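Long-range contacts in exported gluconolactonase (Xanthomonas campestris pv. campestris, PDB 3DR2), which probably hydrolyses glucono-1,5-lactone to gluconate as a calcium-binding six-bladed beta-propeller of the SMP-30 family: residues G243-R248 with C282-A287; H25-A30 with G249-S254; K128-P133 with P164-H169; R183-D188 with G225-R230. All coordinates share one frame; numbering follows the deposited sequence.

Contact 1 of 4, residues G243-R248 with C282-A287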
loop_
_atom_site.group_PDB
_atom_site.type_symbol
_atom_site.label_atom_id
_atom_site.label_comp_id
_atom_site.label_asym_id
_atom_site.label_seq_id
_atom_site.Cartn_x
_atom_site.Cartn_y
_atom_site.Cartn_z
ATOM N N GLY A 243 8.890 -12.445 12.335
ATOM C CA GLY A 243 7.880 -13.172 13.080
ATOM C C GLY A 243 8.226 -14.650 13.057
ATOM O O GLY A 243 8.949 -15.103 12.172
ATOM N N PHE A 244 7.718 -15.403 14.024
ATOM C CA PHE A 244 7.999 -16.833 14.089
ATOM C C PHE A 244 6.967 -17.548 14.952
ATOM O O PHE A 244 6.160 -16.909 15.628
ATOM C CB PHE A 244 9.403 -17.054 14.661
ATOM C CG PHE A 244 9.640 -16.354 15.971
ATOM C CD1 PHE A 244 9.235 -16.929 17.169
ATOM C CD2 PHE A 244 10.264 -15.110 16.000
ATOM C CE1 PHE A 244 9.448 -16.275 18.384
ATOM C CE2 PHE A 244 10.483 -14.446 17.206
ATOM C CZ PHE A 244 10.073 -15.031 18.401
ATOM N N CYS A 245 6.989 -18.874 14.918
ATOM C CA CYS A 245 6.062 -19.656 15.721
ATOM C C CYS A 245 6.777 -20.868 16.292
ATOM O O CYS A 245 7.888 -21.196 15.880
ATOM C CB CYS A 245 4.859 -20.103 14.882
ATOM S SG CYS A 245 5.250 -21.231 13.523
ATOM N N VAL A 246 6.141 -21.512 17.263
ATOM C CA VAL A 246 6.704 -22.702 17.892
ATOM C C VAL A 246 5.675 -23.819 17.812
ATOM O O VAL A 246 4.499 -23.600 18.104
ATOM C CB VAL A 246 7.052 -22.435 19.370
ATOM C CG1 VAL A 246 7.598 -23.701 20.010
ATOM C CG2 VAL A 246 8.071 -21.304 19.469
ATOM N N ASP A 247 6.108 -25.014 17.417
ATOM C CA ASP A 247 5.182 -26.136 17.300
ATOM C C ASP A 247 5.082 -26.946 18.589
ATOM O O ASP A 247 5.816 -26.695 19.541
ATOM C CB ASP A 247 5.573 -27.033 16.114
ATOM C CG ASP A 247 6.894 -27.749 16.316
ATOM O OD1 ASP A 247 7.495 -28.158 15.298
ATOM O OD2 ASP A 247 7.326 -27.921 17.479
ATOM N N ARG A 248 4.160 -27.905 18.623
ATOM C CA ARG A 248 3.961 -28.723 19.819
ATOM C C ARG A 248 5.211 -29.474 20.269
ATOM O O ARG A 248 5.339 -29.819 21.446
ATOM C CB ARG A 248 2.818 -29.721 19.602
ATOM C CG ARG A 248 1.580 -29.450 20.451
ATOM C CD ARG A 248 0.543 -28.613 19.722
ATOM N NE ARG A 248 -0.017 -29.312 18.565
ATOM C CZ ARG A 248 -1.008 -28.844 17.810
ATOM N NH1 ARG A 248 -1.563 -27.671 18.087
ATOM N NH2 ARG A 248 -1.441 -29.545 16.772
ATOM N N CYS A 282 5.218 -16.354 10.079
ATOM C CA CYS A 282 4.695 -17.675 9.759
ATOM C C CYS A 282 3.901 -18.226 10.927
ATOM O O CYS A 282 4.038 -17.758 12.062
ATOM C CB CYS A 282 5.819 -18.645 9.360
ATOM S SG CYS A 282 7.085 -18.999 10.622
ATOM N N THR A 283 3.053 -19.209 10.644
ATOM C CA THR A 283 2.227 -19.821 11.676
ATOM C C THR A 283 1.692 -21.139 11.123
ATOM O O THR A 283 1.745 -21.380 9.916
ATOM C CB THR A 283 1.036 -18.891 12.059
ATOM O OG1 THR A 283 0.510 -19.273 13.338
ATOM C CG2 THR A 283 -0.083 -18.980 11.015
ATOM N N PHE A 284 1.202 -21.998 12.007
ATOM C CA PHE A 284 0.639 -23.277 11.588
ATOM C C PHE A 284 -0.863 -23.236 11.746
ATOM O O PHE A 284 -1.407 -22.356 12.422
ATOM C CB PHE A 284 1.145 -24.424 12.462
ATOM C CG PHE A 284 2.496 -24.933 12.080
ATOM C CD1 PHE A 284 3.636 -24.458 12.709
ATOM C CD2 PHE A 284 2.626 -25.900 11.092
ATOM C CE1 PHE A 284 4.894 -24.944 12.358
ATOM C CE2 PHE A 284 3.877 -26.392 10.733
ATOM C CZ PHE A 284 5.012 -25.913 11.370
ATOM N N ASP A 285 -1.537 -24.192 11.117
ATOM C CA ASP A 285 -2.973 -24.290 11.273
ATOM C C ASP A 285 -3.147 -25.069 12.577
ATOM O O ASP A 285 -2.164 -25.462 13.212
ATOM C CB ASP A 285 -3.606 -25.035 10.086
ATOM C CG ASP A 285 -3.068 -26.440 9.915
ATOM O OD1 ASP A 285 -1.942 -26.723 10.373
ATOM O OD2 ASP A 285 -3.772 -27.260 9.302
ATOM N N GLN A 286 -4.393 -25.270 12.978
ATOM C CA GLN A 286 -4.731 -25.993 14.194
ATOM C C GLN A 286 -3.973 -27.314 14.364
ATOM O O GLN A 286 -3.331 -27.551 15.390
ATOM C CB GLN A 286 -6.233 -26.265 14.189
ATOM C CG GLN A 286 -7.007 -25.552 15.264
ATOM C CD GLN A 286 -6.884 -26.252 16.589
ATOM O OE1 GLN A 286 -5.780 -26.451 17.095
ATOM N NE2 GLN A 286 -8.015 -26.642 17.159
ATOM N N ALA A 287 -4.054 -28.167 13.351
ATOM C CA ALA A 287 -3.410 -29.477 13.391
ATOM C C ALA A 287 -1.897 -29.441 13.192
ATOM O O ALA A 287 -1.215 -30.451 13.387
ATOM C CB ALA A 287 -4.047 -30.389 12.339
#

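Contact 2 of 4, residues H25-A30 with G249-S254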
loop_
_atom_site.group_PDB
_atom_site.type_symbol
_atom_site.label_atom_id
_atom_site.label_comp_id
_atom_site.label_asym_id
_atom_site.label_seq_id
_atom_site.Cartn_x
_atom_site.Cartn_y
_atom_site.Cartn_z
ATOM N N HIS A 25 18.784 -32.054 9.186
ATOM C CA HIS A 25 18.248 -32.880 10.266
ATOM C C HIS A 25 17.337 -33.983 9.730
ATOM O O HIS A 25 16.495 -33.738 8.864
ATOM C CB HIS A 25 17.450 -32.019 11.245
ATOM C CG HIS A 25 17.294 -32.638 12.596
ATOM N ND1 HIS A 25 16.218 -32.376 13.417
ATOM C CD2 HIS A 25 18.096 -33.482 13.287
ATOM C CE1 HIS A 25 16.365 -33.031 14.555
ATOM N NE2 HIS A 25 17.497 -33.709 14.502
ATOM N N ALA A 26 17.498 -35.196 10.256
ATOM C CA ALA A 26 16.687 -36.326 9.820
ATOM C C ALA A 26 15.243 -36.192 10.290
ATOM O O ALA A 26 14.309 -36.535 9.562
ATOM C CB ALA A 26 17.284 -37.634 10.333
ATOM N N ALA A 27 15.070 -35.696 11.511
ATOM C CA ALA A 27 13.744 -35.515 12.090
ATOM C C ALA A 27 12.923 -34.495 11.300
ATOM O O ALA A 27 11.719 -34.672 11.100
ATOM C CB ALA A 27 13.869 -35.076 13.542
ATOM N N LEU A 28 13.567 -33.425 10.852
ATOM C CA LEU A 28 12.860 -32.408 10.081
ATOM C C LEU A 28 12.570 -32.910 8.667
ATOM O O LEU A 28 11.553 -32.554 8.069
ATOM C CB LEU A 28 13.676 -31.115 10.021
ATOM C CG LEU A 28 13.092 -29.970 9.182
ATOM C CD1 LEU A 28 11.674 -29.656 9.640
ATOM C CD2 LEU A 28 13.978 -28.742 9.321
ATOM N N ALA A 29 13.464 -33.737 8.131
ATOM C CA ALA A 29 13.276 -34.283 6.793
ATOM C C ALA A 29 12.036 -35.168 6.802
ATOM O O ALA A 29 11.304 -35.235 5.820
ATOM C CB ALA A 29 14.494 -35.097 6.377
ATOM N N ALA A 30 11.808 -35.847 7.921
ATOM C CA ALA A 30 10.652 -36.724 8.061
ATOM C C ALA A 30 9.377 -35.890 8.164
ATOM O O ALA A 30 8.357 -36.214 7.554
ATOM C CB ALA A 30 10.808 -37.596 9.294
ATOM N N GLY A 249 6.126 -29.729 19.340
ATOM C CA GLY A 249 7.352 -30.434 19.676
ATOM C C GLY A 249 8.432 -29.525 20.238
ATOM O O GLY A 249 9.478 -29.997 20.696
ATOM N N GLY A 250 8.189 -28.218 20.192
ATOM C CA GLY A 250 9.155 -27.267 20.716
ATOM C C GLY A 250 10.067 -26.637 19.683
ATOM O O GLY A 250 10.921 -25.815 20.024
ATOM N N TRP A 251 9.909 -27.017 18.419
ATOM C CA TRP A 251 10.739 -26.439 17.371
ATOM C C TRP A 251 10.246 -25.036 17.071
ATOM O O TRP A 251 9.045 -24.774 17.085
ATOM C CB TRP A 251 10.663 -27.258 16.085
ATOM C CG TRP A 251 11.292 -28.605 16.153
ATOM C CD1 TRP A 251 11.964 -29.155 17.209
ATOM C CD2 TRP A 251 11.300 -29.586 15.115
ATOM N NE1 TRP A 251 12.388 -30.425 16.890
ATOM C CE2 TRP A 251 11.994 -30.714 15.610
ATOM C CE3 TRP A 251 10.786 -29.623 13.812
ATOM C CZ2 TRP A 251 12.185 -31.868 14.845
ATOM C CZ3 TRP A 251 10.977 -30.770 13.049
ATOM C CH2 TRP A 251 11.672 -31.878 13.571
ATOM N N LEU A 252 11.183 -24.141 16.791
ATOM C CA LEU A 252 10.845 -22.765 16.475
ATOM C C LEU A 252 11.081 -22.531 14.983
ATOM O O LEU A 252 12.200 -22.677 14.485
ATOM C CB LEU A 252 11.693 -21.811 17.326
ATOM C CG LEU A 252 11.354 -20.318 17.266
ATOM C CD1 LEU A 252 11.843 -19.632 18.524
ATOM C CD2 LEU A 252 11.971 -19.686 16.032
ATOM N N TRP A 253 10.006 -22.195 14.276
ATOM C CA TRP A 253 10.050 -21.928 12.839
ATOM C C TRP A 253 10.042 -20.417 12.696
ATOM O O TRP A 253 9.047 -19.758 13.016
ATOM C CB TRP A 253 8.825 -22.536 12.147
ATOM C CG TRP A 253 8.672 -24.025 12.380
ATOM C CD1 TRP A 253 8.581 -24.660 13.586
ATOM C CD2 TRP A 253 8.604 -25.052 11.382
ATOM N NE1 TRP A 253 8.464 -26.017 13.403
ATOM C CE2 TRP A 253 8.475 -26.287 12.060
ATOM C CE3 TRP A 253 8.640 -25.051 9.979
ATOM C CZ2 TRP A 253 8.381 -27.514 11.384
ATOM C CZ3 TRP A 253 8.546 -26.273 9.304
ATOM C CH2 TRP A 253 8.419 -27.487 10.011
ATOM N N SER A 254 11.146 -19.873 12.198
ATOM C CA SER A 254 11.288 -18.431 12.071
ATOM C C SER A 254 11.475 -17.890 10.671
ATOM O O SER A 254 12.115 -18.509 9.821
ATOM C CB SER A 254 12.468 -17.965 12.922
ATOM O OG SER A 254 12.708 -16.584 12.744
#

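Contact 3 of 4, residues K128-P133 with P164-H169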
loop_
_atom_site.group_PDB
_atom_site.type_symbol
_atom_site.label_atom_id
_atom_site.label_comp_id
_atom_site.label_asym_id
_atom_site.label_seq_id
_atom_site.Cartn_x
_atom_site.Cartn_y
_atom_site.Cartn_z
ATOM N N LYS A 128 0.625 7.151 28.701
ATOM C CA LYS A 128 1.269 7.561 27.455
ATOM C C LYS A 128 0.973 6.560 26.341
ATOM O O LYS A 128 0.922 5.359 26.584
ATOM C CB LYS A 128 2.785 7.654 27.649
ATOM C CG LYS A 128 3.242 8.659 28.704
ATOM C CD LYS A 128 4.760 8.620 28.857
ATOM C CE LYS A 128 5.232 9.554 29.957
ATOM N NZ LYS A 128 6.715 9.560 30.097
ATOM N N ARG A 129 0.786 7.052 25.120
ATOM C CA ARG A 129 0.505 6.159 23.997
ATOM C C ARG A 129 1.636 5.162 23.764
ATOM O O ARG A 129 2.813 5.484 23.936
ATOM C CB ARG A 129 0.277 6.956 22.705
ATOM C CG ARG A 129 -0.921 7.898 22.734
ATOM C CD ARG A 129 -1.257 8.456 21.351
ATOM N NE ARG A 129 -1.828 7.446 20.457
ATOM C CZ ARG A 129 -2.212 7.685 19.204
ATOM N NH1 ARG A 129 -2.086 8.900 18.689
ATOM N NH2 ARG A 129 -2.727 6.713 18.461
ATOM N N LEU A 130 1.266 3.944 23.373
ATOM C CA LEU A 130 2.236 2.898 23.071
ATOM C C LEU A 130 2.937 3.355 21.793
ATOM O O LEU A 130 2.430 4.235 21.100
ATOM C CB LEU A 130 1.507 1.577 22.823
ATOM C CG LEU A 130 0.761 0.986 24.026
ATOM C CD1 LEU A 130 -0.206 -0.102 23.573
ATOM C CD2 LEU A 130 1.775 0.425 25.007
ATOM N N ASN A 131 4.086 2.761 21.481
ATOM C CA ASN A 131 4.837 3.139 20.280
ATOM C C ASN A 131 4.100 2.724 19.000
ATOM O O ASN A 131 3.707 3.561 18.191
ATOM C CB ASN A 131 6.227 2.491 20.293
ATOM C CG ASN A 131 7.081 2.939 21.473
ATOM O OD1 ASN A 131 7.056 4.108 21.865
ATOM N ND2 ASN A 131 7.862 2.016 22.023
ATOM N N SER A 132 3.928 1.419 18.831
ATOM C CA SER A 132 3.244 0.852 17.668
ATOM C C SER A 132 3.329 -0.668 17.763
ATOM O O SER A 132 4.260 -1.285 17.241
ATOM C CB SER A 132 3.886 1.343 16.365
ATOM O OG SER A 132 5.302 1.326 16.445
ATOM N N PRO A 133 2.362 -1.286 18.467
ATOM C CA PRO A 133 2.303 -2.739 18.652
ATOM C C PRO A 133 2.557 -3.424 17.322
ATOM O O PRO A 133 1.909 -3.119 16.318
ATOM C CB PRO A 133 0.893 -2.955 19.173
ATOM C CG PRO A 133 0.687 -1.729 20.015
ATOM C CD PRO A 133 1.221 -0.631 19.131
ATOM N N PRO A 164 8.059 9.036 19.804
ATOM C CA PRO A 164 7.473 8.156 20.815
ATOM C C PRO A 164 7.281 8.862 22.151
ATOM O O PRO A 164 8.027 9.783 22.482
ATOM C CB PRO A 164 8.479 7.010 20.896
ATOM C CG PRO A 164 9.771 7.675 20.570
ATOM C CD PRO A 164 9.395 8.561 19.406
ATOM N N GLU A 165 6.271 8.436 22.903
ATOM C CA GLU A 165 5.987 9.017 24.214
ATOM C C GLU A 165 6.642 8.160 25.293
ATOM O O GLU A 165 6.839 8.606 26.424
ATOM C CB GLU A 165 4.477 9.083 24.457
ATOM C CG GLU A 165 3.719 9.939 23.460
ATOM C CD GLU A 165 2.251 10.112 23.827
ATOM O OE1 GLU A 165 1.492 10.644 22.992
ATOM O OE2 GLU A 165 1.855 9.726 24.948
ATOM N N LEU A 166 6.968 6.920 24.938
ATOM C CA LEU A 166 7.611 5.998 25.865
ATOM C C LEU A 166 9.104 5.948 25.555
ATOM O O LEU A 166 9.502 6.050 24.395
ATOM C CB LEU A 166 7.002 4.600 25.729
ATOM C CG LEU A 166 5.490 4.491 25.968
ATOM C CD1 LEU A 166 5.035 3.052 25.786
ATOM C CD2 LEU A 166 5.152 4.981 27.363
ATOM N N ALA A 167 9.924 5.794 26.592
ATOM C CA ALA A 167 11.372 5.738 26.423
ATOM C C ALA A 167 11.868 4.298 26.450
ATOM O O ALA A 167 12.984 4.015 26.891
ATOM C CB ALA A 167 12.055 6.546 27.525
ATOM N N HIS A 168 11.032 3.388 25.974
ATOM C CA HIS A 168 11.386 1.982 25.951
ATOM C C HIS A 168 10.531 1.222 24.945
ATOM O O HIS A 168 9.396 1.618 24.659
ATOM C CB HIS A 168 11.211 1.381 27.354
ATOM C CG HIS A 168 9.899 1.718 28.002
ATOM N ND1 HIS A 168 8.760 0.963 27.818
ATOM C CD2 HIS A 168 9.543 2.744 28.811
ATOM C CE1 HIS A 168 7.758 1.510 28.485
ATOM N NE2 HIS A 168 8.207 2.592 29.096
ATOM N N HIS A 169 11.100 0.151 24.393
ATOM C CA HIS A 169 10.407 -0.724 23.440
ATOM C C HIS A 169 10.211 -1.971 24.283
ATOM O O HIS A 169 11.157 -2.723 24.497
ATOM C CB HIS A 169 11.304 -1.085 22.255
ATOM C CG HIS A 169 11.875 0.092 21.534
ATOM N ND1 HIS A 169 12.869 -0.035 20.590
ATOM C CD2 HIS A 169 11.597 1.415 21.616
ATOM C CE1 HIS A 169 13.182 1.161 20.120
ATOM N NE2 HIS A 169 12.425 2.057 20.727
HETATM O O HOH W 1 5.069 6.039 22.335
#

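Contact 4 of 4, residues R183-D188 with G225-R230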
loop_
_atom_site.group_PDB
_atom_site.type_symbol
_atom_site.label_atom_id
_atom_site.label_comp_id
_atom_site.label_asym_id
_atom_site.label_seq_id
_atom_site.Cartn_x
_atom_site.Cartn_y
_atom_site.Cartn_z
ATOM N N ARG A 183 4.495 -4.098 31.990
ATOM C CA ARG A 183 5.752 -3.926 31.269
ATOM C C ARG A 183 6.614 -5.090 31.744
ATOM O O ARG A 183 7.082 -5.106 32.886
ATOM C CB ARG A 183 6.365 -2.585 31.657
ATOM C CG ARG A 183 7.719 -2.264 31.059
ATOM C CD ARG A 183 8.145 -0.898 31.556
ATOM N NE ARG A 183 9.517 -0.551 31.216
ATOM C CZ ARG A 183 10.082 0.607 31.546
ATOM N NH1 ARG A 183 9.382 1.511 32.216
ATOM N NH2 ARG A 183 11.345 0.857 31.218
ATOM N N MET A 184 6.826 -6.064 30.864
ATOM C CA MET A 184 7.573 -7.264 31.223
ATOM C C MET A 184 9.067 -7.254 30.921
ATOM O O MET A 184 9.843 -7.962 31.573
ATOM C CB MET A 184 6.920 -8.471 30.554
ATOM C CG MET A 184 5.403 -8.490 30.680
ATOM S SD MET A 184 4.817 -8.427 32.397
ATOM C CE MET A 184 5.805 -9.730 33.071
ATOM N N ALA A 185 9.476 -6.471 29.933
ATOM C CA ALA A 185 10.887 -6.393 29.577
ATOM C C ALA A 185 11.100 -5.330 28.525
ATOM O O ALA A 185 10.202 -5.039 27.736
ATOM C CB ALA A 185 11.369 -7.736 29.056
ATOM N N ASP A 186 12.287 -4.734 28.520
ATOM C CA ASP A 186 12.604 -3.722 27.528
ATOM C C ASP A 186 13.648 -4.326 26.602
ATOM O O ASP A 186 14.582 -4.989 27.057
ATOM C CB ASP A 186 13.151 -2.450 28.183
ATOM C CG ASP A 186 12.203 -1.863 29.212
ATOM O OD1 ASP A 186 10.967 -1.984 29.046
ATOM O OD2 ASP A 186 12.696 -1.258 30.188
ATOM N N LEU A 187 13.479 -4.112 25.303
ATOM C CA LEU A 187 14.407 -4.650 24.317
ATOM C C LEU A 187 14.709 -3.597 23.255
ATOM O O LEU A 187 14.282 -2.449 23.364
ATOM C CB LEU A 187 13.804 -5.902 23.661
ATOM C CG LEU A 187 13.295 -7.026 24.579
ATOM C CD1 LEU A 187 11.897 -6.686 25.084
ATOM C CD2 LEU A 187 13.253 -8.336 23.813
ATOM N N ASP A 188 15.456 -3.992 22.230
ATOM C CA ASP A 188 15.801 -3.083 21.144
ATOM C C ASP A 188 14.988 -3.519 19.934
ATOM O O ASP A 188 15.341 -4.494 19.271
ATOM C CB ASP A 188 17.293 -3.183 20.819
ATOM C CG ASP A 188 17.780 -2.042 19.945
ATOM O OD1 ASP A 188 16.945 -1.350 19.321
ATOM O OD2 ASP A 188 19.010 -1.838 19.871
ATOM N N GLY A 225 5.974 -14.106 38.419
ATOM C CA GLY A 225 5.215 -13.102 37.700
ATOM C C GLY A 225 6.086 -12.250 36.809
ATOM O O GLY A 225 5.764 -11.094 36.543
ATOM N N ALA A 226 7.196 -12.809 36.337
ATOM C CA ALA A 226 8.087 -12.037 35.489
ATOM C C ALA A 226 8.958 -12.872 34.564
ATOM O O ALA A 226 8.991 -14.101 34.645
ATOM C CB ALA A 226 8.971 -11.140 36.353
ATOM N N LEU A 227 9.653 -12.171 33.675
ATOM C CA LEU A 227 10.566 -12.785 32.727
ATOM C C LEU A 227 11.945 -12.726 33.365
ATOM O O LEU A 227 12.357 -11.685 33.878
ATOM C CB LEU A 227 10.555 -12.015 31.405
ATOM C CG LEU A 227 9.212 -12.033 30.666
ATOM C CD1 LEU A 227 9.289 -11.163 29.420
ATOM C CD2 LEU A 227 8.849 -13.467 30.312
ATOM N N HIS A 228 12.649 -13.847 33.338
ATOM C CA HIS A 228 13.975 -13.924 33.932
ATOM C C HIS A 228 14.978 -14.516 32.954
ATOM O O HIS A 228 14.627 -14.916 31.845
ATOM C CB HIS A 228 13.932 -14.801 35.190
ATOM C CG HIS A 228 13.086 -14.246 36.295
ATOM N ND1 HIS A 228 13.477 -13.172 37.064
ATOM C CD2 HIS A 228 11.867 -14.617 36.757
ATOM C CE1 HIS A 228 12.535 -12.903 37.953
ATOM N NE2 HIS A 228 11.549 -13.765 37.788
ATOM N N ASP A 229 16.232 -14.555 33.392
ATOM C CA ASP A 229 17.340 -15.121 32.635
ATOM C C ASP A 229 17.351 -14.878 31.130
ATOM O O ASP A 229 17.264 -15.811 30.335
ATOM C CB ASP A 229 17.414 -16.618 32.921
ATOM C CG ASP A 229 17.303 -16.927 34.404
ATOM O OD1 ASP A 229 17.992 -16.254 35.202
ATOM O OD2 ASP A 229 16.531 -17.836 34.773
ATOM N N ARG A 230 17.486 -13.614 30.754
ATOM C CA ARG A 230 17.542 -13.201 29.357
ATOM C C ARG A 230 18.774 -13.834 28.708
ATOM O O ARG A 230 19.864 -13.826 29.292
ATOM C CB ARG A 230 17.641 -11.679 29.318
ATOM C CG ARG A 230 17.506 -11.009 27.977
ATOM C CD ARG A 230 17.233 -9.542 28.271
ATOM N NE ARG A 230 16.994 -8.713 27.099
ATOM C CZ ARG A 230 16.387 -7.532 27.153
ATOM N NH1 ARG A 230 15.955 -7.064 28.319
ATOM N NH2 ARG A 230 16.223 -6.816 26.050
HETATM O O HOH W 2 9.124 -9.383 33.737
#

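Contact 1 of 4, residues G243-R248 with C282-A287
Where the innermost strands of two neighbouring propeller blades run side by side, C245 of strand 244-246 packs against C282, T283 and F284 of strand 282-284. The two strand axes diverge by 28° and pass 5.5 Å apart at their closest. With chi1 at 64°, C245 places SG between its own backbone N and carbonyl carbon; there SG lies 3.7 Å from F284 CD1 and 3.8 Å from T283 CA. This is a sulfur-aromatic contact with an oblique approach, SG being 4.8 Å from the centroid of the F284 ring. The two thiols are neighbours but form no disulfide, C245 SG and C282 SG being 4.1 Å apart. In the propeller, this end of the pair lies by the central channel: D242, just ahead of G243, is a calcium ligand, and the T283 side chain comes close to a bound calcium ion. Farther out, the bent chain of R248 swings its guanidinium across to the other segment's turn. NH1 and NH2 of R248 both donate, end-on, to Q286 O at 3.2 and 3.1 Å, and the oxygen lies in the guanidinium plane. The D247 carboxylate is instead occupied by W251 N, W253 NE1 and R31.

Contact 2 of 4, residues H25-A30 with G249-S254
Apolar packing carries the meeting of A27 and L28, in the first turn of helix 26-32, with the indoles of W251 and W253. L28 CD1 reaches both rings: it lies 3.7 Å from W251 CZ3 and 3.9 Å from W253 CH2, approaching each obliquely. Its CG stands anti to the backbone N (chi1 177°), and the side chain bends on from there to bring CD1 to the benzo ends of the two indoles. A27 adds its methyl, with CB 3.9 Å from W251 CZ2. A second kind of contact is with the backbone. The rim of the W251 ring butts against the peptide joining A27 to L28, CH2 of W251 being 3.7 Å from A27 C, which lies near the indole plane. H25, at the N-cap position, is a more distant neighbour, its ND1 4.3 Å from W251 CZ2. A cation-pi contact with W251 comes from R31, later in the same helix. L28 also rests on V262 and L270, and its tryptophan partners are W251, just before strand 252-254, and W253 within it. The N-terminal segment supplies strand 22-23, the outermost of this beta-propeller blade, and then a helix that packs on the blade's sheet.

Contact 3 of 4, residues K128-P133 with P164-H169
L166 and N131 form the close-packed half of this contact, while K128, R129 and E165 make up its outer side. L166 CG sits 3.5 Å from R129 O, and its two methyls part, CD2 lying 3.6 Å from K128 CB and CD1 facing CA of L130. N131, with CG anti to its carbonyl carbon (chi1 -62°), uses both ends of its amide. ND2 donates to H168 O at 3.1 Å, the donor tilted 31° from the carbonyl plane, while OD1 rests against P164 CB. A bridging water completes this half, donating to R129 O and N131 OD1 and accepting from E165 N at 2.7 Å, so that three polar atoms from both segments share it.

The outer side is more exposed and carries the charged tips, yet it still touches closely. The E165 chain, extended beyond CG, crosses K128 and R129 obliquely, and its OE2 accepts from R129 N at 2.9 Å, met from above the carboxylate plane. K128 lies extended past the E165 carbonyl, its CD 3.2 Å from E165 O. Looseness appears at the R129 guanidinium, which turns away: R129 NH2 bonds R106 O, and NE stays 5.3 Å from E165 OE1. Here the long loop between strands 144-147 and 169-174 packs against a connection of the beta-propeller that leads straight into the calcium ligand N134.

Contact 4 of 4, residues R183-D188 with G225-R230
R230 holds CG anti to its backbone N (chi1 -171°) and stays extended as far as NE, a reach that brings its guanidinium to D186 O, whereas the M184 chain bends at chi2 and chi3 and brings CE to G225 O and A226 CA. The arginine grips end-on: NH1 and NH2 of R230 both donate to D186 O, at 2.8 and 2.7 Å, with the oxygen in the guanidinium plane. The bonds are bent, at 135° and 142°, as expected when two N-H groups converge on one atom. NH2 of R230 also lies 3.3 Å from L187 CG. The D186 carboxylate is engaged elsewhere, in a side-on salt bridge with R183 and a hydrogen bond to S170. At the other end the packing is apolar. L227 CD1 touches M184 CB at 3.8 Å and A185 CB at 4.0 Å, and M184 CE stands 3.7 Å from G225 O. At this same end a water joins the backbones, donating to M184 O and accepting from L227 N. M184 and A185 both face V171, a classic beta bulge in strand 183-187. The contact joins the outermost strands of two successive blades, side chains and water bridging the gap between sheets of the beta-propeller.

Contact 1 is the buried one, near the channel; contacts 2 and 3 are partly buried and contact 4 is at the surface. Contacts 1 and 2 share a blade: strands 244-246 and 252-254 are neighbours in its sheet, C245 O and W253 N probably hydrogen-bonded. Contacts 3 and 4 likewise meet in one sheet, where H169 O probably bonds L187 N, yet contact 3 ties loops. Contacts 1 and 4 both join adjacent blades, contact 1 by their innermost strands and contact 4 by their outermost. Cysteine sulfur meets an aromatic ring in contact 1, and tryptophans pack under the helix in contact 2. Bridging waters are found in contacts 3 and 4, arginine grips on a backbone oxygen in 1 and 4.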